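Local coordinates for sugar phosphate isomerase/epimerase (Parabacteroides distasonis, PDB 3L23), which probably isomerises or epimerises a sugar or sugar phosphate with the help of a bound magnesium ion, at residues A[25-30]-A[62-67]; A[49-54]-A[115-120]; A[105-110]-A[146-151]; A[128-133]-A[168-173]; A[206-211]-A[235-240]. One frame throughout, in Å; residues are numbered along the deposited sequence. Where two conformers were deposited one is given.

Interaction 1 (A[25-30]-A[62-67]); sequences ELYKGD and MDFKKM
Phe64 reaches out from helix 61-70 and sets one ring corner, CE2, against both Tyr27 and Leu26 of the loop that precedes helix 31-40. A chi1 of -175° turns CG away from the backbone N and carries the ring off the helix toward that loop. Leu26 CD2 meets it at the edge, near the ring plane, 4.3 Å from Phe64 CE2. The phenol of Tyr27 comes across at about a right angle to the Phe64 side chain; Tyr27 OH lies 3.8 Å from Phe64 CE2, and Tyr27 CE1 is 4.1 Å from that same carbon. Ile19, Ile56 and Val59 pack on both aromatic residues, while Leu35 of helix 31-40 backs Leu26. The contact therefore joins the loop after strand 16-18 to helix 61-70 through a shared apolar cluster, away from the magnesium site. No hydrogen bond links the two segments, so what they share is van der Waals and hydrophobic contact over a small area, centred on one ring atom.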
# COMPACT_ATOMS: atom_id res chain seq x y z
N GLU A 25 -14.65 -8.61 -8.66
CA GLU A 25 -16.01 -8.04 -8.70
C GLU A 25 -16.04 -6.65 -9.38
O GLU A 25 -17.01 -6.31 -10.08
CB GLU A 25 -16.62 -7.97 -7.30
CG GLU A 25 -16.78 -9.34 -6.63
CD GLU A 25 -17.27 -9.24 -5.19
OE1 GLU A 25 -18.01 -8.26 -4.87
OE2 GLU A 25 -16.95 -10.19 -4.42
N LEU A 26 -14.98 -5.88 -9.21
CA LEU A 26 -14.85 -4.60 -9.89
C LEU A 26 -14.87 -4.75 -11.41
O LEU A 26 -15.36 -3.87 -12.11
CB LEU A 26 -13.59 -3.88 -9.45
CG LEU A 26 -13.33 -2.48 -10.05
CD1 LEU A 26 -14.51 -1.55 -9.81
CD2 LEU A 26 -11.97 -1.92 -9.53
N TYR A 27 -14.34 -5.85 -11.94
CA TYR A 27 -14.22 -6.02 -13.37
C TYR A 27 -15.28 -6.91 -14.01
O TYR A 27 -15.30 -7.09 -15.24
CB TYR A 27 -12.80 -6.53 -13.71
CG TYR A 27 -11.74 -5.58 -13.26
CD1 TYR A 27 -11.39 -4.47 -14.03
CD2 TYR A 27 -11.09 -5.76 -12.04
CE1 TYR A 27 -10.41 -3.58 -13.60
CE2 TYR A 27 -10.14 -4.85 -11.58
CZ TYR A 27 -9.79 -3.77 -12.37
OH TYR A 27 -8.83 -2.91 -11.91
N LYS A 28 -16.20 -7.45 -13.19
CA LYS A 28 -17.29 -8.28 -13.68
C LYS A 28 -18.49 -7.43 -14.07
O LYS A 28 -18.99 -6.65 -13.28
CB LYS A 28 -17.70 -9.31 -12.62
CG LYS A 28 -18.96 -10.09 -12.96
N GLY A 29 -18.99 -7.63 -15.28
CA GLY A 29 -20.16 -6.89 -15.75
C GLY A 29 -19.76 -5.55 -16.38
O GLY A 29 -18.94 -5.50 -17.29
N ASP A 30 -20.31 -4.46 -15.85
CA ASP A 30 -20.18 -3.11 -16.37
C ASP A 30 -19.25 -2.38 -15.42
O ASP A 30 -19.69 -1.95 -14.35
CB ASP A 30 -21.59 -2.50 -16.41
CG ASP A 30 -21.64 -1.03 -16.82
OD1 ASP A 30 -20.61 -0.35 -16.93
OD2 ASP A 30 -22.77 -0.53 -16.99
N MSE A 62 -5.74 4.78 -19.19
CA MSE A 62 -6.41 6.06 -19.35
C MSE A 62 -7.93 5.89 -19.45
O MSE A 62 -8.69 6.77 -19.05
CB MSE A 62 -5.83 6.83 -20.53
CG MSE A 62 -4.30 7.10 -20.41
SE MSE A 62 -3.76 8.01 -18.80
CE MSE A 62 -4.62 9.65 -19.13
N ASP A 63 -8.39 4.77 -20.00
CA ASP A 63 -9.83 4.46 -20.03
C ASP A 63 -10.39 4.18 -18.62
O ASP A 63 -11.51 4.55 -18.30
CB ASP A 63 -10.10 3.26 -20.94
CG ASP A 63 -9.76 3.53 -22.39
OD1 ASP A 63 -9.79 4.70 -22.83
OD2 ASP A 63 -9.49 2.57 -23.13
N PHE A 64 -9.61 3.48 -17.80
CA PHE A 64 -9.97 3.27 -16.41
C PHE A 64 -10.04 4.61 -15.67
O PHE A 64 -11.01 4.89 -14.96
CB PHE A 64 -8.95 2.35 -15.71
CG PHE A 64 -9.33 1.99 -14.30
CD1 PHE A 64 -9.01 2.82 -13.24
CD2 PHE A 64 -9.99 0.80 -14.01
CE1 PHE A 64 -9.34 2.49 -11.94
CE2 PHE A 64 -10.31 0.47 -12.72
CZ PHE A 64 -10.02 1.32 -11.68
N LYS A 65 -9.04 5.45 -15.85
CA LYS A 65 -9.02 6.78 -15.26
C LYS A 65 -10.28 7.57 -15.61
O LYS A 65 -10.91 8.14 -14.73
CB LYS A 65 -7.77 7.53 -15.69
CG LYS A 65 -7.61 8.92 -15.05
CD LYS A 65 -6.33 9.58 -15.59
CE LYS A 65 -6.03 10.93 -14.92
NZ LYS A 65 -6.94 11.99 -15.40
N LYS A 66 -10.64 7.60 -16.89
CA LYS A 66 -11.84 8.31 -17.31
C LYS A 66 -13.08 7.74 -16.66
O LYS A 66 -13.94 8.50 -16.21
CB LYS A 66 -11.99 8.37 -18.86
CG LYS A 66 -13.34 9.05 -19.28
CD LYS A 66 -13.44 9.62 -20.62
CE LYS A 66 -14.85 10.29 -20.81
NZ LYS A 66 -15.23 11.28 -19.71
N MSE A 67 -13.21 6.41 -16.59
CA MSE A 67 -14.42 5.83 -15.97
C MSE A 67 -14.50 6.17 -14.48
O MSE A 67 -15.56 6.46 -13.96
CB MSE A 67 -14.52 4.31 -16.23
CG MSE A 67 -14.80 3.98 -17.68
SE MSE A 67 -15.18 2.09 -17.96
CE MSE A 67 -13.36 1.45 -17.94

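Interaction 2 (A[49-54]-A[115-120]); sequences AGYGKG and ADHAKL. With EDO (1,2-ethanediol), chain E.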
# COMPACT_ATOMS: atom_id res chain seq x y z
N ALA A 49 -4.59 -1.22 -7.75
CA ALA A 49 -3.83 -2.44 -7.72
C ALA A 49 -3.95 -2.97 -9.11
O ALA A 49 -4.86 -2.57 -9.86
CB ALA A 49 -4.40 -3.44 -6.75
N GLY A 50 -3.03 -3.84 -9.50
CA GLY A 50 -3.18 -4.49 -10.81
C GLY A 50 -2.71 -3.69 -12.01
O GLY A 50 -3.04 -4.05 -13.16
N TYR A 51 -1.95 -2.63 -11.77
CA TYR A 51 -1.28 -1.94 -12.87
C TYR A 51 -0.25 -2.87 -13.55
O TYR A 51 0.50 -3.58 -12.88
CB TYR A 51 -0.57 -0.67 -12.40
CG TYR A 51 0.47 -0.21 -13.42
CD1 TYR A 51 0.11 0.57 -14.51
CD2 TYR A 51 1.81 -0.60 -13.30
CE1 TYR A 51 1.05 0.94 -15.48
CE2 TYR A 51 2.76 -0.21 -14.25
CZ TYR A 51 2.37 0.56 -15.32
OH TYR A 51 3.27 0.96 -16.28
N GLY A 52 -0.21 -2.85 -14.86
CA GLY A 52 0.88 -3.47 -15.60
C GLY A 52 0.83 -3.09 -17.06
O GLY A 52 -0.22 -3.16 -17.65
N LYS A 53 1.97 -2.74 -17.63
CA LYS A 53 2.09 -2.44 -19.04
C LYS A 53 0.97 -1.51 -19.57
O LYS A 53 0.30 -1.83 -20.52
CB LYS A 53 2.14 -3.77 -19.79
CG LYS A 53 3.25 -4.71 -19.27
CD LYS A 53 3.36 -6.03 -20.05
CE LYS A 53 4.68 -6.75 -19.68
NZ LYS A 53 5.08 -7.79 -20.67
N GLY A 54 0.80 -0.36 -18.92
CA GLY A 54 -0.16 0.63 -19.36
C GLY A 54 -1.62 0.28 -19.17
O GLY A 54 -2.48 0.93 -19.79
N ALA A 115 6.68 6.79 -15.11
CA ALA A 115 6.26 7.57 -16.28
C ALA A 115 4.77 7.39 -16.53
O ALA A 115 4.06 8.39 -16.73
CB ALA A 115 7.08 7.19 -17.53
N ASP A 116 4.28 6.15 -16.46
CA ASP A 116 2.85 5.85 -16.61
C ASP A 116 2.02 6.49 -15.52
O ASP A 116 0.97 7.04 -15.79
CB ASP A 116 2.59 4.32 -16.64
CG ASP A 116 2.76 3.70 -18.04
OD1 ASP A 116 2.95 4.44 -19.04
OD2 ASP A 116 2.66 2.46 -18.16
N HIS A 117 2.49 6.42 -14.28
CA HIS A 117 1.72 6.98 -13.16
C HIS A 117 1.72 8.51 -13.14
O HIS A 117 0.75 9.09 -12.65
CB HIS A 117 2.16 6.37 -11.84
CG HIS A 117 1.66 4.97 -11.68
ND1 HIS A 117 2.26 3.90 -12.30
CD2 HIS A 117 0.60 4.47 -11.01
CE1 HIS A 117 1.59 2.79 -12.01
NE2 HIS A 117 0.57 3.12 -11.24
N ALA A 118 2.76 9.14 -13.71
CA ALA A 118 2.75 10.58 -13.92
C ALA A 118 1.63 10.92 -14.90
O ALA A 118 0.87 11.86 -14.70
CB ALA A 118 4.11 11.08 -14.43
N LYS A 119 1.50 10.14 -15.98
CA LYS A 119 0.42 10.37 -16.92
C LYS A 119 -0.94 10.15 -16.29
O LYS A 119 -1.91 10.83 -16.67
CB LYS A 119 0.57 9.48 -18.15
CG LYS A 119 1.74 9.85 -19.02
N LEU A 120 -1.03 9.23 -15.33
CA LEU A 120 -2.28 9.00 -14.59
C LEU A 120 -2.58 10.10 -13.55
O LEU A 120 -3.69 10.13 -13.00
CB LEU A 120 -2.26 7.64 -13.89
CG LEU A 120 -2.44 6.35 -14.67
CD1 LEU A 120 -2.13 5.11 -13.81
CD2 LEU A 120 -3.86 6.29 -15.28
C1 EDO E . 6.01 -2.45 -16.33
O1 EDO E . 6.06 -1.03 -16.45
C2 EDO E . 4.68 -2.77 -15.68
O2 EDO E . 4.24 -4.09 -15.99
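Tyr51 is packed hard against helix 103-119 on one side and meets a solvent molecule on another. On the tight side His117 drives its ring edge into the face of the phenol: His117 CE1 stands 3.4 Å above the Tyr51 ring plane, over its centre, and the ring planes are 66° apart, a T-shaped (edge-to-face) pair. The imidazole is held at both nitrogens, His117 ND1 by Thr113 O and His117 NE2 by Ser78 OG, which fixes its rotation. One residue earlier on the helix, Asp116 takes a very short hydrogen bond from the phenol, Tyr51 OH to Asp116 OD2 at 2.5 Å; the carboxylate oxygen lies in the plane of the Tyr51 ring, although the two planes are 79° apart. The looser side holds an ethanediol, probably from crystallisation, whose O1 makes only a weak hydrogen bond of 3.4 Å to Tyr51 OH. Away from the metal site, the contact ties the C-terminal end of barrel strand 45-52 to an outer helix, strand-to-helix packing of a TIM barrel.

Interaction 3 (A[105-110]-A[146-151]); sequences KIMEYW and FNQASD. With EDO (1,2-ethanediol), chain G.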
# COMPACT_ATOMS: atom_id res chain seq x y z
N LYS A 105 17.56 -3.69 -13.86
CA LYS A 105 16.23 -4.16 -14.22
C LYS A 105 15.19 -3.55 -13.30
O LYS A 105 14.10 -3.13 -13.72
CB LYS A 105 16.22 -5.68 -14.13
CG LYS A 105 15.19 -6.41 -14.93
CD LYS A 105 15.87 -7.64 -15.58
N ILE A 106 15.49 -3.53 -12.00
CA ILE A 106 14.58 -2.86 -11.08
C ILE A 106 14.39 -1.37 -11.45
O ILE A 106 13.26 -0.87 -11.45
CB ILE A 106 15.06 -3.00 -9.62
CG1 ILE A 106 15.02 -4.48 -9.18
CG2 ILE A 106 14.23 -2.13 -8.66
CD1 ILE A 106 15.63 -4.73 -7.79
N MSE A 107 15.48 -0.67 -11.76
CA MSE A 107 15.39 0.75 -12.10
C MSE A 107 14.64 0.97 -13.43
O MSE A 107 13.93 1.97 -13.58
CB MSE A 107 16.76 1.42 -12.08
CG MSE A 107 17.42 1.37 -10.68
SE MSE A 107 16.39 2.12 -9.30
CE MSE A 107 16.98 0.84 -7.86
N GLU A 108 14.80 0.04 -14.37
CA GLU A 108 14.05 0.06 -15.63
C GLU A 108 12.54 -0.05 -15.39
O GLU A 108 11.74 0.65 -16.03
CB GLU A 108 14.57 -1.07 -16.53
CG GLU A 108 13.80 -1.31 -17.84
CD GLU A 108 14.46 -2.36 -18.74
OE1 GLU A 108 15.62 -2.75 -18.50
OE2 GLU A 108 13.81 -2.79 -19.72
N TYR A 109 12.16 -0.92 -14.46
CA TYR A 109 10.78 -1.05 -14.06
C TYR A 109 10.27 0.25 -13.48
O TYR A 109 9.20 0.72 -13.85
CB TYR A 109 10.60 -2.14 -13.00
CG TYR A 109 9.18 -2.23 -12.53
CD1 TYR A 109 8.25 -3.00 -13.21
CD2 TYR A 109 8.76 -1.51 -11.43
CE1 TYR A 109 6.94 -3.03 -12.83
CE2 TYR A 109 7.48 -1.56 -11.05
CZ TYR A 109 6.58 -2.33 -11.72
OH TYR A 109 5.26 -2.30 -11.29
N TRP A 110 11.02 0.83 -12.55
CA TRP A 110 10.54 2.04 -11.90
C TRP A 110 10.40 3.21 -12.89
O TRP A 110 9.43 3.96 -12.82
CB TRP A 110 11.41 2.44 -10.69
CG TRP A 110 11.13 1.55 -9.52
CD1 TRP A 110 12.00 0.74 -8.90
CD2 TRP A 110 9.86 1.39 -8.85
NE1 TRP A 110 11.37 0.05 -7.89
CE2 TRP A 110 10.05 0.43 -7.83
CE3 TRP A 110 8.59 1.95 -9.03
CZ2 TRP A 110 9.03 0.06 -6.97
CZ3 TRP A 110 7.57 1.57 -8.21
CH2 TRP A 110 7.80 0.62 -7.18
N PHE A 146 15.69 1.05 -2.59
CA PHE A 146 14.52 1.92 -2.40
C PHE A 146 14.90 3.40 -2.57
O PHE A 146 14.16 4.19 -3.19
CB PHE A 146 13.91 1.71 -1.01
CG PHE A 146 13.18 0.37 -0.80
CD1 PHE A 146 12.93 -0.53 -1.83
CD2 PHE A 146 12.67 0.07 0.46
CE1 PHE A 146 12.25 -1.75 -1.57
CE2 PHE A 146 11.98 -1.11 0.71
CZ PHE A 146 11.77 -2.01 -0.31
N ASN A 147 16.04 3.78 -2.00
CA ASN A 147 16.52 5.17 -2.10
C ASN A 147 16.74 5.52 -3.59
O ASN A 147 16.34 6.59 -4.04
CB ASN A 147 17.83 5.41 -1.35
CG ASN A 147 17.66 5.50 0.15
OD1 ASN A 147 16.58 5.83 0.65
ND2 ASN A 147 18.73 5.25 0.88
N GLN A 148 17.36 4.62 -4.34
CA GLN A 148 17.63 4.89 -5.76
C GLN A 148 16.32 4.87 -6.56
O GLN A 148 16.18 5.66 -7.50
CB GLN A 148 18.60 3.89 -6.36
CG GLN A 148 19.00 4.32 -7.76
CD GLN A 148 20.02 3.41 -8.43
OE1 GLN A 148 20.40 2.36 -7.90
NE2 GLN A 148 20.45 3.81 -9.62
N ALA A 149 15.38 3.98 -6.22
CA ALA A 149 14.06 3.94 -6.88
C ALA A 149 13.38 5.29 -6.76
O ALA A 149 12.79 5.77 -7.72
CB ALA A 149 13.15 2.82 -6.30
N SER A 150 13.47 5.90 -5.58
CA SER A 150 12.86 7.20 -5.36
C SER A 150 13.40 8.24 -6.32
O SER A 150 12.63 9.03 -6.87
CB SER A 150 13.09 7.63 -3.91
OG SER A 150 12.69 8.97 -3.74
N ASP A 151 14.73 8.24 -6.54
CA ASP A 151 15.36 9.16 -7.48
C ASP A 151 14.80 8.97 -8.89
O ASP A 151 14.51 9.95 -9.59
CB ASP A 151 16.89 8.97 -7.55
CG ASP A 151 17.61 9.34 -6.26
OD1 ASP A 151 17.06 9.99 -5.37
OD2 ASP A 151 18.82 9.00 -6.19
C1 EDO G . 20.35 7.34 -3.99
O1 EDO G . 20.64 8.66 -4.47
C2 EDO G . 20.79 7.23 -2.55
O2 EDO G . 20.20 8.27 -1.77
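Helix-to-helix packing on the outside of the barrel joins 105-110 to 146-151, with the local axes 9.6 Å apart at closest approach and crossing at -37°. Ala149 packs on Trp110: the methyl Ala149 CB sits over one face of the indole, 3.8 Å from the centroid of the five-membered ring and 24° off its normal, a CH-pi contact whose shortest approach is 3.5 Å to Trp110 CD1. These are neighbouring helices in the outer layer of the TIM barrel, and Trp110 also reaches inward to Leu125 and Gln127 on the strand between them. Toward the surface the selenomethionine Met107, bent at chi2 (-56°) and chi3, folds across Gln148. Met107 SE lies 3.7 Å from Gln148 CG and equally close to Ala149 N, while Met107 CE comes 3.7 Å from Gln148 OE1. The glutamine chain runs extended, and the bent selenomethionine passes obliquely over both its aliphatic part and its amide. Val152, one turn beyond Gln148, touches both Met107 and Trp110.

Interaction 4 (A[128-133]-A[168-173]); sequences PMMPTI and NMEFNR
Met130 and Met169, both selenomethionines, supply the apolar half of this contact, sliding past one another in opposite directions. The methyl of each lies by the root of the other: Met130 CE is 3.9 Å from Met169 CB, and Met169 CE is 4.0 Å from Met130 CB. Met130 runs straight as far as SE (chi2 -175°) before turning its methyl, whereas Met169 is bent at chi2 and chi3. Met202 of helix 198-205 also packs on Met130.

Glu170 makes the second kind of contact, aliphatic and carboxylate atoms against selenomethionine. Met130 SE rests 3.8 Å from Glu170 CG, and Glu170 OE2 comes within 3.6 Å of Met130 CB. The bend at chi2 (82°) turns the carboxylate back alongside Met130.

Polar bridging is the third kind. A water lies 2.7 Å from Pro128 O and an equal distance from Glu170 OE2, placed to donate to each, although other acceptors compete for its protons. Glu170 OE2 also bonds Tyr164 OH, OE1 takes a weak bond from His167 N, and Pro128 O is bonded by ND1 of His165, a magnesium ligand.

Two loops at the C-terminal ends of neighbouring barrel strands, 124-127 and 162-165, are thus joined near the metal site. The chemistry is split: selenomethionine packs against a buried carboxylate whose OE2 meets tyrosine and water, while Pro128 O probably orients the metal-binding imidazole as a second-shell acceptor.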
# COMPACT_ATOMS: atom_id res chain seq x y z
N PRO A 128 4.11 -2.60 -2.31
CA PRO A 128 3.47 -3.26 -1.13
C PRO A 128 4.01 -4.61 -0.69
O PRO A 128 3.58 -5.09 0.36
CB PRO A 128 2.04 -3.43 -1.62
CG PRO A 128 2.24 -3.81 -3.07
CD PRO A 128 3.43 -3.00 -3.56
N MSE A 129 4.92 -5.24 -1.43
CA MSE A 129 5.45 -6.55 -1.07
C MSE A 129 6.93 -6.48 -0.70
O MSE A 129 7.71 -5.85 -1.37
CB MSE A 129 5.27 -7.57 -2.22
CG MSE A 129 5.63 -9.02 -1.85
SE MSE A 129 4.42 -9.70 -0.33
CE MSE A 129 2.94 -8.97 -1.04
N MSE A 130 7.30 -7.15 0.39
CA MSE A 130 8.67 -7.17 0.86
C MSE A 130 9.56 -8.05 -0.01
O MSE A 130 9.19 -9.21 -0.33
CB MSE A 130 8.72 -7.69 2.32
CG MSE A 130 10.00 -7.32 3.01
SE MSE A 130 10.15 -8.11 4.79
CE MSE A 130 10.55 -9.78 4.35
N PRO A 131 10.75 -7.52 -0.43
CA PRO A 131 11.74 -8.41 -1.03
C PRO A 131 12.23 -9.45 -0.04
O PRO A 131 11.93 -9.40 1.15
CB PRO A 131 12.90 -7.47 -1.43
CG PRO A 131 12.38 -6.12 -1.38
CD PRO A 131 11.21 -6.12 -0.42
N THR A 132 12.95 -10.42 -0.54
CA THR A 132 13.59 -11.39 0.33
C THR A 132 14.61 -10.70 1.24
O THR A 132 15.59 -10.13 0.73
CB THR A 132 14.31 -12.45 -0.50
OG1 THR A 132 13.36 -13.12 -1.33
CG2 THR A 132 15.03 -13.47 0.39
N ILE A 133 14.39 -10.75 2.56
CA ILE A 133 15.31 -10.18 3.54
C ILE A 133 15.46 -11.17 4.72
O ILE A 133 14.47 -11.41 5.44
CB ILE A 133 14.84 -8.84 4.09
CG1 ILE A 133 14.66 -7.80 2.96
CG2 ILE A 133 15.82 -8.35 5.17
CD1 ILE A 133 13.90 -6.50 3.35
N ASN A 168 3.20 -8.18 7.67
CA ASN A 168 3.78 -8.47 8.98
C ASN A 168 5.15 -9.08 8.93
O ASN A 168 5.82 -9.15 9.96
CB ASN A 168 2.83 -9.32 9.85
CG ASN A 168 2.44 -10.65 9.23
OD1 ASN A 168 2.64 -10.90 8.02
ND2 ASN A 168 1.80 -11.50 10.05
N MSE A 169 5.60 -9.51 7.75
CA MSE A 169 6.93 -10.09 7.63
C MSE A 169 8.02 -9.10 8.02
O MSE A 169 9.12 -9.50 8.40
CB MSE A 169 7.24 -10.60 6.21
CG MSE A 169 6.35 -11.70 5.64
SE MSE A 169 4.70 -10.86 4.85
CE MSE A 169 5.49 -9.29 4.15
N GLU A 170 7.74 -7.82 7.84
CA GLU A 170 8.70 -6.75 8.17
C GLU A 170 8.97 -6.71 9.67
O GLU A 170 9.93 -6.08 10.12
CB GLU A 170 8.19 -5.40 7.67
CG GLU A 170 8.07 -5.24 6.17
CD GLU A 170 6.83 -5.81 5.53
OE1 GLU A 170 6.00 -6.48 6.20
OE2 GLU A 170 6.63 -5.49 4.34
N PHE A 171 8.11 -7.33 10.47
CA PHE A 171 8.36 -7.37 11.92
C PHE A 171 9.09 -8.61 12.37
O PHE A 171 9.38 -8.76 13.55
CB PHE A 171 7.05 -7.08 12.67
CG PHE A 171 6.51 -5.76 12.32
CD1 PHE A 171 7.07 -4.61 12.82
CD2 PHE A 171 5.50 -5.63 11.35
CE1 PHE A 171 6.62 -3.37 12.41
CE2 PHE A 171 5.04 -4.43 10.97
CZ PHE A 171 5.60 -3.28 11.48
N ASN A 172 9.41 -9.51 11.44
CA ASN A 172 10.36 -10.57 11.73
C ASN A 172 11.73 -9.94 12.05
O ASN A 172 12.08 -8.89 11.54
CB ASN A 172 10.56 -11.49 10.54
CG ASN A 172 9.36 -12.37 10.22
OD1 ASN A 172 8.52 -12.65 11.06
ND2 ASN A 172 9.30 -12.81 8.98
N ARG A 173 12.52 -10.61 12.88
CA ARG A 173 13.77 -10.05 13.30
C ARG A 173 14.89 -10.73 12.54
O ARG A 173 14.81 -11.92 12.25
CB ARG A 173 13.96 -10.22 14.83
CG ARG A 173 12.96 -9.40 15.64
CD ARG A 173 13.02 -9.69 17.16
NE ARG A 173 12.02 -8.86 17.84
CZ ARG A 173 12.21 -7.61 18.26
NH1 ARG A 173 13.38 -7.01 18.11
NH2 ARG A 173 11.21 -6.96 18.83
O HOH W 1 4.97 -6.32 2.38

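Interaction 5 (A[206-211]-A[235-240]); sequences TDPSKV and PDRIKV. With EDO (1,2-ethanediol), chain G.
The loop 206-211 passes closest to segment 235-240 at Pro208 and Arg237, 6.5 Å between CA atoms, just ahead of adjacent strands 211-216 and 238-243. Arg237, bent at chi2 (-55°) and chi3, folds its guanidinium into that loop. Its NH2 gives two hydrogen bonds close to the guanidinium plane: Arg237 NH2 to Thr206 OG1, itself also bonded to Met202 O, at 3.0 Å, and Arg237 NH2 to Val211 O, also 3.0 Å and almost straight at 178°. That donor stands above the Val211 carbonyl plane. Pro208 lies over one guanidinium face, with Pro208 CB 3.6 Å from Arg237 NE, while NE donates to a water placed to donate to Pro208 O and Val211 O, though acceptors outnumber its protons. Arg237 NH1 goes to Leu203 O; with all three nitrogens engaged, the group's rotation is fixed. Within the loop, Asp207 OD1 accepts from Ser209 N at 2.8 Å, making an Asx turn, and from Ser209 OG. This buried arginine binds a helix-to-strand turn to the start of the next parallel strand, at the N-terminal end of the TIM barrel.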
# COMPACT_ATOMS: atom_id res chain seq x y z
N THR A 206 16.72 4.08 5.16
CA THR A 206 16.15 4.76 3.99
C THR A 206 16.20 6.26 4.30
O THR A 206 16.14 6.66 5.46
CB THR A 206 14.75 4.33 3.65
OG1 THR A 206 13.89 4.46 4.80
CG2 THR A 206 14.77 2.89 3.16
N ASP A 207 16.40 7.05 3.27
CA ASP A 207 16.59 8.52 3.36
C ASP A 207 15.20 9.13 3.50
O ASP A 207 14.38 8.97 2.60
CB ASP A 207 17.28 8.98 2.09
CG ASP A 207 17.57 10.46 2.05
OD1 ASP A 207 16.82 11.24 2.68
OD2 ASP A 207 18.57 10.84 1.37
N PRO A 208 14.93 9.86 4.61
CA PRO A 208 13.57 10.42 4.76
C PRO A 208 13.15 11.42 3.70
O PRO A 208 11.94 11.67 3.56
CB PRO A 208 13.63 11.14 6.11
CG PRO A 208 14.80 10.60 6.80
CD PRO A 208 15.79 10.21 5.74
N SER A 209 14.08 11.97 2.96
CA SER A 209 13.77 12.92 1.90
C SER A 209 13.41 12.17 0.62
O SER A 209 13.02 12.79 -0.37
CB SER A 209 14.96 13.85 1.63
OG SER A 209 16.01 13.17 0.94
N LYS A 210 13.59 10.86 0.63
CA LYS A 210 13.34 10.03 -0.57
C LYS A 210 12.26 8.92 -0.44
O LYS A 210 11.57 8.62 -1.43
CB LYS A 210 14.62 9.34 -0.96
CG LYS A 210 15.74 10.28 -1.27
CD LYS A 210 17.00 9.54 -1.70
CE LYS A 210 18.18 10.49 -1.83
NZ LYS A 210 18.42 10.94 -3.16
N VAL A 211 12.17 8.32 0.75
CA VAL A 211 11.29 7.15 1.02
C VAL A 211 10.35 7.47 2.15
O VAL A 211 10.77 8.02 3.16
CB VAL A 211 12.15 5.94 1.42
CG1 VAL A 211 11.33 4.75 1.94
CG2 VAL A 211 13.11 5.54 0.24
N PRO A 235 6.69 10.16 13.14
CA PRO A 235 5.68 11.00 12.49
C PRO A 235 6.19 11.61 11.20
O PRO A 235 5.39 12.00 10.36
CB PRO A 235 5.43 12.11 13.53
CG PRO A 235 6.61 12.14 14.37
CD PRO A 235 7.16 10.74 14.40
N ASP A 236 7.50 11.69 11.04
CA ASP A 236 8.12 12.20 9.82
C ASP A 236 8.16 11.20 8.64
O ASP A 236 8.44 11.60 7.50
CB ASP A 236 9.57 12.68 10.10
CG ASP A 236 10.49 11.58 10.74
OD1 ASP A 236 10.06 10.75 11.61
OD2 ASP A 236 11.71 11.61 10.41
N ARG A 237 7.93 9.92 8.92
CA ARG A 237 8.11 8.87 7.92
C ARG A 237 6.81 8.22 7.46
O ARG A 237 6.74 7.73 6.34
CB ARG A 237 8.99 7.77 8.52
CG ARG A 237 10.31 8.26 9.10
CD ARG A 237 11.16 9.05 8.11
NE ARG A 237 11.40 8.41 6.82
CZ ARG A 237 12.28 7.45 6.59
NH1 ARG A 237 13.01 6.93 7.55
NH2 ARG A 237 12.43 6.98 5.37
N ILE A 238 5.81 8.15 8.33
CA ILE A 238 4.56 7.44 7.99
C ILE A 238 3.56 8.46 7.49
O ILE A 238 3.06 9.26 8.29
CB ILE A 238 4.02 6.67 9.19
CG1 ILE A 238 5.04 5.58 9.62
CG2 ILE A 238 2.64 6.11 8.82
CD1 ILE A 238 4.86 5.04 11.06
N LYS A 239 3.31 8.48 6.18
CA LYS A 239 2.56 9.54 5.53
C LYS A 239 1.19 9.15 5.00
O LYS A 239 0.41 10.03 4.65
CB LYS A 239 3.37 10.06 4.36
CG LYS A 239 4.73 10.60 4.78
CD LYS A 239 4.71 12.06 5.05
CE LYS A 239 6.14 12.60 5.39
NZ LYS A 239 7.21 12.17 4.39
N VAL A 240 0.92 7.85 4.91
CA VAL A 240 -0.35 7.34 4.40
C VAL A 240 -0.70 6.12 5.23
O VAL A 240 0.19 5.46 5.70
CB VAL A 240 -0.23 6.92 2.90
CG1 VAL A 240 -1.59 6.51 2.32
CG2 VAL A 240 0.39 8.08 2.05
C1 EDO G . 20.35 7.34 -3.99
O1 EDO G . 20.64 8.66 -4.47
C2 EDO G . 20.79 7.23 -2.55
O2 EDO G . 20.20 8.27 -1.77
O HOH W 2 9.93 10.04 4.95
O HOH W 3 10.12 13.13 5.68

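In the fold
Interactions 1 and 5 are largely buried; interactions 2, 3 and 4 mix buried with more exposed residues. Interactions 1 and 2 touch through helix 61-70, where Met62 and Lys65 pack on Lys119 and Leu120. Helix 103-119 serves both interactions 2 and 3, and 146-151 carries the connection onward: Ser150 and Asp151 reach Lys210 of interaction 5, the latter by a salt bridge, while Phe146 packs on Pro131 of interaction 4. Interactions 1 and 3 rest on apolar and aromatic packing with no direct hydrogen bond between their segments. Interaction 2 adds a short phenol-carboxylate bond, and interaction 5 is mainly polar. Interaction 4 lies nearest the metal, with a water bridging its loops.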